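Long-range contacts in 3-phosphoshikimate 1-carboxyvinyltransferase (Streptomyces sviceus, PDB 7M0O), which probably catalyses transfer of the enolpyruvyl group of phosphoenolpyruvate to the 5-hydroxyl of shikimate-3-phosphate, a late step on the way to chorismate: residues S113-D118 and G144-D149; A159-G164 and F205-G210; G170-V175 and A199-V204. All blocks are in the same frame, centred on the assembly; numbering follows the deposited sequence.

Contact 1 of 3, residues S113-D118 and G144-D149; sequences SRALRD and GEVTLD. With K (potassium ion), chain C.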
loop_
_atom_site.group_PDB
_atom_site.type_symbol
_atom_site.label_atom_id
_atom_site.label_comp_id
_atom_site.label_asym_id
_atom_site.label_seq_id
_atom_site.Cartn_x
_atom_site.Cartn_y
_atom_site.Cartn_z
ATOM N N SER A 113 -12.084 16.773 -6.565
ATOM C CA SER A 113 -13.234 17.658 -6.387
ATOM C C SER A 113 -13.681 18.261 -7.714
ATOM O O SER A 113 -14.868 18.573 -7.878
ATOM C CB SER A 113 -12.921 18.744 -5.359
ATOM O OG SER A 113 -12.096 19.745 -5.918
ATOM N N ARG A 114 -12.756 18.429 -8.665
ATOM C CA ARG A 114 -13.152 18.879 -9.996
ATOM C C ARG A 114 -13.972 17.813 -10.709
ATOM O O ARG A 114 -14.966 18.128 -11.375
ATOM C CB ARG A 114 -11.910 19.252 -10.808
ATOM C CG ARG A 114 -12.163 19.553 -12.278
ATOM C CD ARG A 114 -11.210 18.740 -13.135
ATOM N NE ARG A 114 -11.294 17.330 -12.769
ATOM C CZ ARG A 114 -10.263 16.496 -12.705
ATOM N NH1 ARG A 114 -9.038 16.900 -12.994
ATOM N NH2 ARG A 114 -10.477 15.248 -12.359
ATOM N N ALA A 115 -13.576 16.545 -10.567
ATOM C CA ALA A 115 -14.316 15.452 -11.186
ATOM C C ALA A 115 -15.701 15.297 -10.569
ATOM O O ALA A 115 -16.669 15.044 -11.291
ATOM C CB ALA A 115 -13.510 14.153 -11.064
ATOM N N LEU A 116 -15.824 15.458 -9.241
ATOM C CA LEU A 116 -17.135 15.331 -8.600
ATOM C C LEU A 116 -18.077 16.437 -9.067
ATOM O O LEU A 116 -19.278 16.199 -9.262
ATOM C CB LEU A 116 -16.999 15.374 -7.079
ATOM C CG LEU A 116 -16.383 14.120 -6.443
ATOM C CD1 LEU A 116 -16.095 14.339 -4.927
ATOM C CD2 LEU A 116 -17.281 12.903 -6.630
ATOM N N ARG A 117 -17.553 17.655 -9.207
ATOM C CA ARG A 117 -18.368 18.766 -9.693
ATOM C C ARG A 117 -18.683 18.636 -11.183
ATOM O O ARG A 117 -19.797 18.975 -11.615
ATOM C CB ARG A 117 -17.675 20.080 -9.364
ATOM C CG ARG A 117 -17.725 20.384 -7.847
ATOM C CD ARG A 117 -16.951 21.650 -7.529
ATOM N NE ARG A 117 -15.507 21.453 -7.650
ATOM C CZ ARG A 117 -14.608 22.421 -7.497
ATOM N NH1 ARG A 117 -15.014 23.651 -7.197
ATOM N NH2 ARG A 117 -13.303 22.161 -7.614
ATOM N N ASP A 118 -17.739 18.126 -11.983
ATOM C CA ASP A 118 -18.062 17.776 -13.367
ATOM C C ASP A 118 -19.255 16.823 -13.416
ATOM O O ASP A 118 -20.104 16.922 -14.307
ATOM C CB ASP A 118 -16.867 17.129 -14.073
ATOM C CG ASP A 118 -15.795 18.130 -14.485
ATOM O OD1 ASP A 118 -16.031 19.356 -14.376
ATOM O OD2 ASP A 118 -14.693 17.689 -14.905
ATOM N N GLY A 144 -22.270 8.640 -15.828
ATOM C CA GLY A 144 -21.871 8.983 -17.182
ATOM C C GLY A 144 -20.388 9.253 -17.348
ATOM O O GLY A 144 -19.573 8.745 -16.572
ATOM N N GLU A 145 -20.019 10.057 -18.343
ATOM C CA GLU A 145 -18.609 10.296 -18.642
ATOM C C GLU A 145 -17.997 11.303 -17.676
ATOM O O GLU A 145 -18.671 12.211 -17.182
ATOM C CB GLU A 145 -18.438 10.810 -20.073
ATOM C CG GLU A 145 -18.661 9.769 -21.146
ATOM C CD GLU A 145 -18.398 10.312 -22.537
ATOM O OE1 GLU A 145 -18.663 11.510 -22.765
ATOM O OE2 GLU A 145 -17.922 9.546 -23.403
ATOM N N VAL A 146 -16.703 11.130 -17.403
ATOM C CA VAL A 146 -15.911 12.119 -16.678
ATOM C C VAL A 146 -14.456 11.947 -17.101
ATOM O O VAL A 146 -14.009 10.832 -17.379
ATOM C CB VAL A 146 -16.103 11.989 -15.151
ATOM C CG1 VAL A 146 -15.696 10.594 -14.664
ATOM C CG2 VAL A 146 -15.381 13.122 -14.400
ATOM N N THR A 147 -13.728 13.055 -17.189
ATOM C CA THR A 147 -12.315 13.035 -17.549
ATOM C C THR A 147 -11.510 13.479 -16.336
ATOM O O THR A 147 -11.676 14.604 -15.853
ATOM C CB THR A 147 -12.030 13.935 -18.756
ATOM O OG1 THR A 147 -12.817 13.504 -19.875
ATOM C CG2 THR A 147 -10.553 13.872 -19.137
ATOM N N LEU A 148 -10.645 12.599 -15.840
ATOM C CA LEU A 148 -9.854 12.880 -14.650
ATOM C C LEU A 148 -8.454 13.317 -15.055
ATOM O O LEU A 148 -7.829 12.695 -15.921
ATOM C CB LEU A 148 -9.787 11.646 -13.747
ATOM C CG LEU A 148 -8.787 11.713 -12.596
ATOM C CD1 LEU A 148 -9.327 12.562 -11.466
ATOM C CD2 LEU A 148 -8.508 10.321 -12.107
ATOM N N ASP A 149 -7.963 14.383 -14.423
ATOM C CA ASP A 149 -6.608 14.849 -14.685
ATOM C C ASP A 149 -5.682 14.513 -13.518
ATOM O O ASP A 149 -5.050 15.406 -12.944
ATOM C CB ASP A 149 -6.615 16.354 -14.968
ATOM C CG ASP A 149 -7.090 16.680 -16.379
ATOM O OD1 ASP A 149 -6.437 16.225 -17.349
ATOM O OD2 ASP A 149 -8.119 17.382 -16.519
HETATM K K K C . -21.403 19.342 -14.105
HETATM O O HOH W 1 -15.040 15.721 -16.838
#
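Val146 and Ala115 meet in the apolar part of this contact, where CG2 of Val146 lies 4.0 Å from CB of Ala115. The valine's chi1 of 59° sets CG1 in the crowded position between the backbone N and the carbonyl carbon; that rotation leaves CG2 anti to N, facing the helix. The same methyl comes within 3.9 Å of Ala115 O. Leu148 reaches in with CD1, more loosely against Ala115 CB, and also packs on Leu157 and Leu160 of helix 155-163.

Arg114 supplies the polar side. It is modelled in two conformers, and what follows holds for one of them. In that conformer its CG is anti to the backbone N and the chain bends at chi2 and chi3; the guanidinium ends beside Thr147 to Asp149. Thr147 O stands 3.7 Å above one face of the Arg114 guanidinium, offset toward the rim, while CD1 of Leu148 sits at the edge. The salt bridge from Arg114 NH1 to Asp149 OD2 is long, 3.7 Å; the guanidinium and carboxylate planes are 74° apart and no N-H points at the oxygen, so only charge attraction is at work.

A water bridges the segments: it donates to Asp118 OD2 at 2.8 Å and accepts from Thr147 N at 3.0 Å. Within the helix, Arg117 NE folds back on Ser113 O at 3.0 Å (N-H...O 164°), approaching from the opposite face to Arg117 N, which bonds the same oxygen. The carbonyls of Arg117 and Asp118 bind a potassium ion at the helix's C-terminal end. This is alpha/beta packing, helix 110-118 lying against edge strand 144-147 of a four-stranded mixed sheet in the EPSP synthase fold.

Contact 2 of 3, residues A159-G164 and F205-G210; sequences ALLLLG and FVVPPG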
loop_
_atom_site.group_PDB
_atom_site.type_symbol
_atom_site.label_atom_id
_atom_site.label_comp_id
_atom_site.label_asym_id
_atom_site.label_seq_id
_atom_site.Cartn_x
_atom_site.Cartn_y
_atom_site.Cartn_z
ATOM N N ALA A 159 -10.604 6.632 -6.053
ATOM C CA ALA A 159 -11.852 7.159 -5.500
ATOM C C ALA A 159 -12.980 7.176 -6.542
ATOM O O ALA A 159 -14.114 6.780 -6.237
ATOM C CB ALA A 159 -11.620 8.566 -4.936
ATOM N N LEU A 160 -12.688 7.618 -7.774
ATOM C CA LEU A 160 -13.714 7.637 -8.820
ATOM C C LEU A 160 -14.132 6.226 -9.224
ATOM O O LEU A 160 -15.325 5.961 -9.425
ATOM C CB LEU A 160 -13.212 8.405 -10.045
ATOM C CG LEU A 160 -13.150 9.923 -9.894
ATOM C CD1 LEU A 160 -12.600 10.554 -11.163
ATOM C CD2 LEU A 160 -14.529 10.504 -9.525
ATOM N N LEU A 161 -13.170 5.304 -9.359
ATOM C CA LEU A 161 -13.529 3.910 -9.631
ATOM C C LEU A 161 -14.445 3.362 -8.542
ATOM O O LEU A 161 -15.482 2.746 -8.828
ATOM C CB LEU A 161 -12.268 3.046 -9.752
ATOM C CG LEU A 161 -11.405 3.268 -10.996
ATOM C CD1 LEU A 161 -9.986 2.739 -10.739
ATOM C CD2 LEU A 161 -12.037 2.568 -12.195
ATOM N N LEU A 162 -14.091 3.601 -7.278
ATOM C CA LEU A 162 -14.894 3.083 -6.177
ATOM C C LEU A 162 -16.280 3.711 -6.157
ATOM O O LEU A 162 -17.257 3.047 -5.793
ATOM C CB LEU A 162 -14.160 3.311 -4.854
ATOM C CG LEU A 162 -12.913 2.428 -4.660
ATOM C CD1 LEU A 162 -12.114 2.883 -3.449
ATOM C CD2 LEU A 162 -13.286 0.984 -4.533
ATOM N N LEU A 163 -16.384 4.975 -6.579
ATOM C CA LEU A 163 -17.682 5.659 -6.632
ATOM C C LEU A 163 -18.618 5.065 -7.683
ATOM O O LEU A 163 -19.847 5.064 -7.486
ATOM C CB LEU A 163 -17.447 7.152 -6.905
ATOM C CG LEU A 163 -18.655 8.045 -7.228
ATOM C CD1 LEU A 163 -19.502 8.256 -6.010
ATOM C CD2 LEU A 163 -18.207 9.390 -7.786
ATOM N N GLY A 164 -18.068 4.571 -8.794
ATOM C CA GLY A 164 -18.850 4.191 -9.950
ATOM C C GLY A 164 -20.127 3.410 -9.692
ATOM O O GLY A 164 -21.198 3.782 -10.189
ATOM N N PHE A 205 -12.150 3.745 -18.217
ATOM C CA PHE A 205 -12.617 2.696 -17.331
ATOM C C PHE A 205 -14.139 2.746 -17.291
ATOM O O PHE A 205 -14.726 3.805 -17.034
ATOM C CB PHE A 205 -12.041 2.869 -15.922
ATOM C CG PHE A 205 -10.531 2.778 -15.841
ATOM C CD1 PHE A 205 -9.911 1.596 -15.467
ATOM C CD2 PHE A 205 -9.747 3.885 -16.107
ATOM C CE1 PHE A 205 -8.527 1.515 -15.373
ATOM C CE2 PHE A 205 -8.359 3.822 -16.016
ATOM C CZ PHE A 205 -7.745 2.627 -15.646
ATOM N N VAL A 206 -14.770 1.605 -17.546
ATOM C CA VAL A 206 -16.218 1.507 -17.716
ATOM C C VAL A 206 -16.768 0.755 -16.507
ATOM O O VAL A 206 -16.662 -0.475 -16.414
ATOM C CB VAL A 206 -16.580 0.812 -19.035
ATOM C CG1 VAL A 206 -18.078 0.622 -19.139
ATOM C CG2 VAL A 206 -16.038 1.609 -20.204
ATOM N N VAL A 207 -17.354 1.491 -15.570
ATOM C CA VAL A 207 -17.781 0.959 -14.280
ATOM C C VAL A 207 -19.304 0.906 -14.271
ATOM O O VAL A 207 -19.946 1.946 -14.468
ATOM C CB VAL A 207 -17.263 1.811 -13.108
ATOM C CG1 VAL A 207 -17.579 1.110 -11.780
ATOM C CG2 VAL A 207 -15.768 2.065 -13.261
ATOM N N PRO A 208 -19.906 -0.249 -13.989
ATOM C CA PRO A 208 -21.356 -0.393 -14.081
ATOM C C PRO A 208 -22.055 0.104 -12.828
ATOM O O PRO A 208 -21.444 0.190 -11.750
ATOM C CB PRO A 208 -21.536 -1.909 -14.254
ATOM C CG PRO A 208 -20.392 -2.497 -13.491
ATOM C CD PRO A 208 -19.238 -1.532 -13.680
ATOM N N PRO A 209 -23.331 0.472 -12.936
ATOM C CA PRO A 209 -24.134 0.787 -11.752
ATOM C C PRO A 209 -24.551 -0.501 -11.052
ATOM O O PRO A 209 -24.209 -1.608 -11.478
ATOM C CB PRO A 209 -25.350 1.522 -12.333
ATOM C CG PRO A 209 -25.526 0.866 -13.673
ATOM C CD PRO A 209 -24.117 0.575 -14.178
ATOM N N GLY A 210 -25.302 -0.339 -9.966
ATOM C CA GLY A 210 -25.894 -1.464 -9.270
ATOM C C GLY A 210 -25.303 -1.794 -7.921
ATOM O O GLY A 210 -25.808 -2.704 -7.252
#
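Helix-on-sheet packing in the EPSP synthase fold is what joins Leu161 of helix 155-163, and Gly164, which follows, to Phe205 and Val207 of strand 204-207. Leu161 does most of the reaching. Its CG is anti to the carbonyl carbon (chi1 -70°), and beyond it CD2 drops between the two strand residues, 3.7 Å from CB of Phe205 and 3.9 Å from CG2 of Val207. That methyl also touches the near part of the Phe205 ring, 4.0 Å from both CG and CD1, approaching it obliquely.

Val207 divides its methyls between two partners. While CG2 meets the leucine, CG1, anti to the backbone N (chi1 -173°), rests 3.8 Å from CA of Gly164 and 4.0 Å from Leu161 O. The fit at Gly164 is close: a beta carbon there would point at the strand and collide with CG1 of Val207, so the bare backbone lets chain and sheet come together.

Helix 182-193 flanks the contact, its Met191 touching both Leu161 and Val207 and its Leu188 touching Leu161. Elsewhere round helix 155-163, Leu160 and Leu163 pack on helix 110-118, and Leu162 and Leu163 on helix 79-90.

Contact 3 of 3, residues G170-V175 and A199-V204; sequences GLRIRV and AREGDV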
loop_
_atom_site.group_PDB
_atom_site.type_symbol
_atom_site.label_atom_id
_atom_site.label_comp_id
_atom_site.label_asym_id
_atom_site.label_seq_id
_atom_site.Cartn_x
_atom_site.Cartn_y
_atom_site.Cartn_z
ATOM N N GLY A 170 -23.737 4.414 -13.694
ATOM C CA GLY A 170 -22.366 3.982 -13.866
ATOM C C GLY A 170 -21.474 5.125 -14.317
ATOM O O GLY A 170 -21.918 6.245 -14.581
ATOM N N LEU A 171 -20.177 4.838 -14.401
ATOM C CA LEU A 171 -19.203 5.832 -14.825
ATOM C C LEU A 171 -18.406 5.348 -16.031
ATOM O O LEU A 171 -18.184 4.143 -16.222
ATOM C CB LEU A 171 -18.232 6.190 -13.672
ATOM C CG LEU A 171 -18.870 6.996 -12.536
ATOM C CD1 LEU A 171 -17.814 7.220 -11.428
ATOM C CD2 LEU A 171 -19.392 8.332 -13.046
ATOM N N ARG A 172 -17.987 6.311 -16.846
ATOM C CA ARG A 172 -16.992 6.122 -17.899
ATOM C C ARG A 172 -15.875 7.126 -17.613
ATOM O O ARG A 172 -15.976 8.297 -17.993
ATOM C CB ARG A 172 -17.606 6.320 -19.288
ATOM C CG ARG A 172 -18.492 5.184 -19.766
ATOM C CD ARG A 172 -18.967 5.432 -21.203
ATOM N NE ARG A 172 -17.877 5.294 -22.174
ATOM C CZ ARG A 172 -17.619 4.185 -22.861
ATOM N NH1 ARG A 172 -18.368 3.100 -22.687
ATOM N NH2 ARG A 172 -16.607 4.161 -23.725
ATOM N N ILE A 173 -14.820 6.668 -16.935
ATOM C CA ILE A 173 -13.735 7.520 -16.457
ATOM C C ILE A 173 -12.615 7.530 -17.493
ATOM O O ILE A 173 -11.937 6.519 -17.698
ATOM C CB ILE A 173 -13.208 7.040 -15.096
ATOM C CG1 ILE A 173 -14.361 6.905 -14.098
ATOM C CG2 ILE A 173 -12.110 7.977 -14.591
ATOM C CD1 ILE A 173 -14.064 5.995 -12.875
ATOM N N ARG A 174 -12.380 8.690 -18.103
ATOM C CA ARG A 174 -11.306 8.862 -19.073
ATOM C C ARG A 174 -10.044 9.374 -18.382
ATOM O O ARG A 174 -10.073 10.402 -17.695
ATOM C CB ARG A 174 -11.759 9.815 -20.182
ATOM C CG ARG A 174 -10.750 10.002 -21.309
ATOM C CD ARG A 174 -11.349 10.789 -22.482
ATOM N NE ARG A 174 -12.049 9.911 -23.420
ATOM C CZ ARG A 174 -13.343 10.002 -23.720
ATOM N NH1 ARG A 174 -14.097 10.945 -23.165
ATOM N NH2 ARG A 174 -13.885 9.147 -24.579
ATOM N N VAL A 175 -8.942 8.642 -18.545
ATOM C CA VAL A 175 -7.633 9.094 -18.097
ATOM C C VAL A 175 -6.637 9.072 -19.259
ATOM O O VAL A 175 -6.854 9.692 -20.300
ATOM C CB VAL A 175 -7.094 8.238 -16.942
ATOM C CG1 VAL A 175 -5.843 8.882 -16.365
ATOM C CG2 VAL A 175 -8.156 8.024 -15.867
ATOM N N ALA A 199 -14.543 -2.778 -16.820
ATOM C CA ALA A 199 -13.940 -2.975 -18.131
ATOM C C ALA A 199 -13.134 -1.744 -18.522
ATOM O O ALA A 199 -13.562 -0.612 -18.275
ATOM C CB ALA A 199 -15.013 -3.251 -19.186
ATOM N N ARG A 200 -11.968 -1.958 -19.131
ATOM C CA ARG A 200 -11.138 -0.863 -19.622
ATOM C C ARG A 200 -11.097 -0.892 -21.147
ATOM O O ARG A 200 -10.758 -1.918 -21.747
ATOM C CB ARG A 200 -9.721 -0.929 -19.046
ATOM C CG ARG A 200 -8.793 0.131 -19.629
ATOM C CD ARG A 200 -7.723 0.551 -18.637
ATOM N NE ARG A 200 -7.198 -0.587 -17.887
ATOM C CZ ARG A 200 -6.027 -0.591 -17.254
ATOM N NH1 ARG A 200 -5.250 0.486 -17.276
ATOM N NH2 ARG A 200 -5.634 -1.675 -16.594
ATOM N N GLU A 201 -11.449 0.235 -21.766
ATOM C CA GLU A 201 -11.459 0.394 -23.222
ATOM C C GLU A 201 -10.567 1.582 -23.563
ATOM O O GLU A 201 -10.988 2.736 -23.429
ATOM C CB GLU A 201 -12.870 0.620 -23.755
ATOM C CG GLU A 201 -13.935 -0.332 -23.262
ATOM C CD GLU A 201 -15.311 0.064 -23.768
ATOM O OE1 GLU A 201 -15.384 0.969 -24.632
ATOM O OE2 GLU A 201 -16.315 -0.523 -23.307
ATOM N N GLY A 202 -9.344 1.307 -24.010
ATOM C CA GLY A 202 -8.408 2.371 -24.300
ATOM C C GLY A 202 -8.033 3.142 -23.052
ATOM O O GLY A 202 -7.397 2.601 -22.145
ATOM N N ASP A 203 -8.441 4.403 -22.979
ATOM C CA ASP A 203 -8.151 5.240 -21.824
ATOM C C ASP A 203 -9.350 5.409 -20.898
ATOM O O ASP A 203 -9.300 6.256 -19.999
ATOM C CB ASP A 203 -7.647 6.611 -22.284
ATOM C CG ASP A 203 -6.279 6.546 -22.949
ATOM O OD1 ASP A 203 -6.193 6.860 -24.154
ATOM O OD2 ASP A 203 -5.289 6.190 -22.266
ATOM N N VAL A 204 -10.414 4.622 -21.084
ATOM C CA VAL A 204 -11.672 4.784 -20.356
ATOM C C VAL A 204 -11.943 3.541 -19.516
ATOM O O VAL A 204 -11.995 2.424 -20.042
ATOM C CB VAL A 204 -12.857 5.044 -21.309
ATOM C CG1 VAL A 204 -14.165 5.106 -20.523
ATOM C CG2 VAL A 204 -12.642 6.328 -22.103
#
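Val175 N gives its hydrogen to Asp203 O at 2.8 Å (N-H...O 171°). Two CA-H...O contacts accompany it, Val204 CA to Ile173 O at 3.2 Å and Arg174 CA to Asp203 O at 3.4 Å. Arg174 and Val204 themselves form an antiparallel non-hydrogen-bonded pair. Val204 opens strand 204-207, and a type II' turn from Glu201 to Val204 links it back to strand 199-201 as a tight beta hairpin, with Gly202 at positive phi; strand 171-174 pairs with 204-207 on the side away from 199-201.

Van der Waals contacts centre on Val204, whose methyls part toward two arginines: CG1 lies 3.9 Å from Arg172 CB, and CG2 is 3.9 Å from Arg174 NE.

Electrostatics carries the remaining link. Chi3 of Arg172 (71°) bends NE toward Val204 CG1, and beyond it NH2 makes a salt bridge of 3.5 Å with Glu201 OE1. The oxygen sits at the guanidinium edge, although the carboxylate plane is turned 74° from it. An alanine at Arg172 would probably leave Glu201 without this positive partner and open a gap beside Val204 CG1, where NE and NH2 now lie.

Overall arrangement
The first of the contacting elements along the chain is helix 110-118, and contact 1 closes a loop over strands 122-125 and 134-139 when the chain reaches strand 144-147. The chain then crosses through helix 155-163 to strand 171-174, parallel to 144-147 and next to it: a beta-alpha-beta crossover. Contact 3 closes after helix 182-193, and strand 204-207 at once closes contact 2, inside whose loop contact 3 is nested. Contact 1 precedes both in series. All three reach one sheet, ordered 144-147, 171-174, 204-207, 199-201. Contacts 1 and 2 also touch, Leu116 packing on Leu163, so helices 110-118 and 155-163 are tied together beside that sheet.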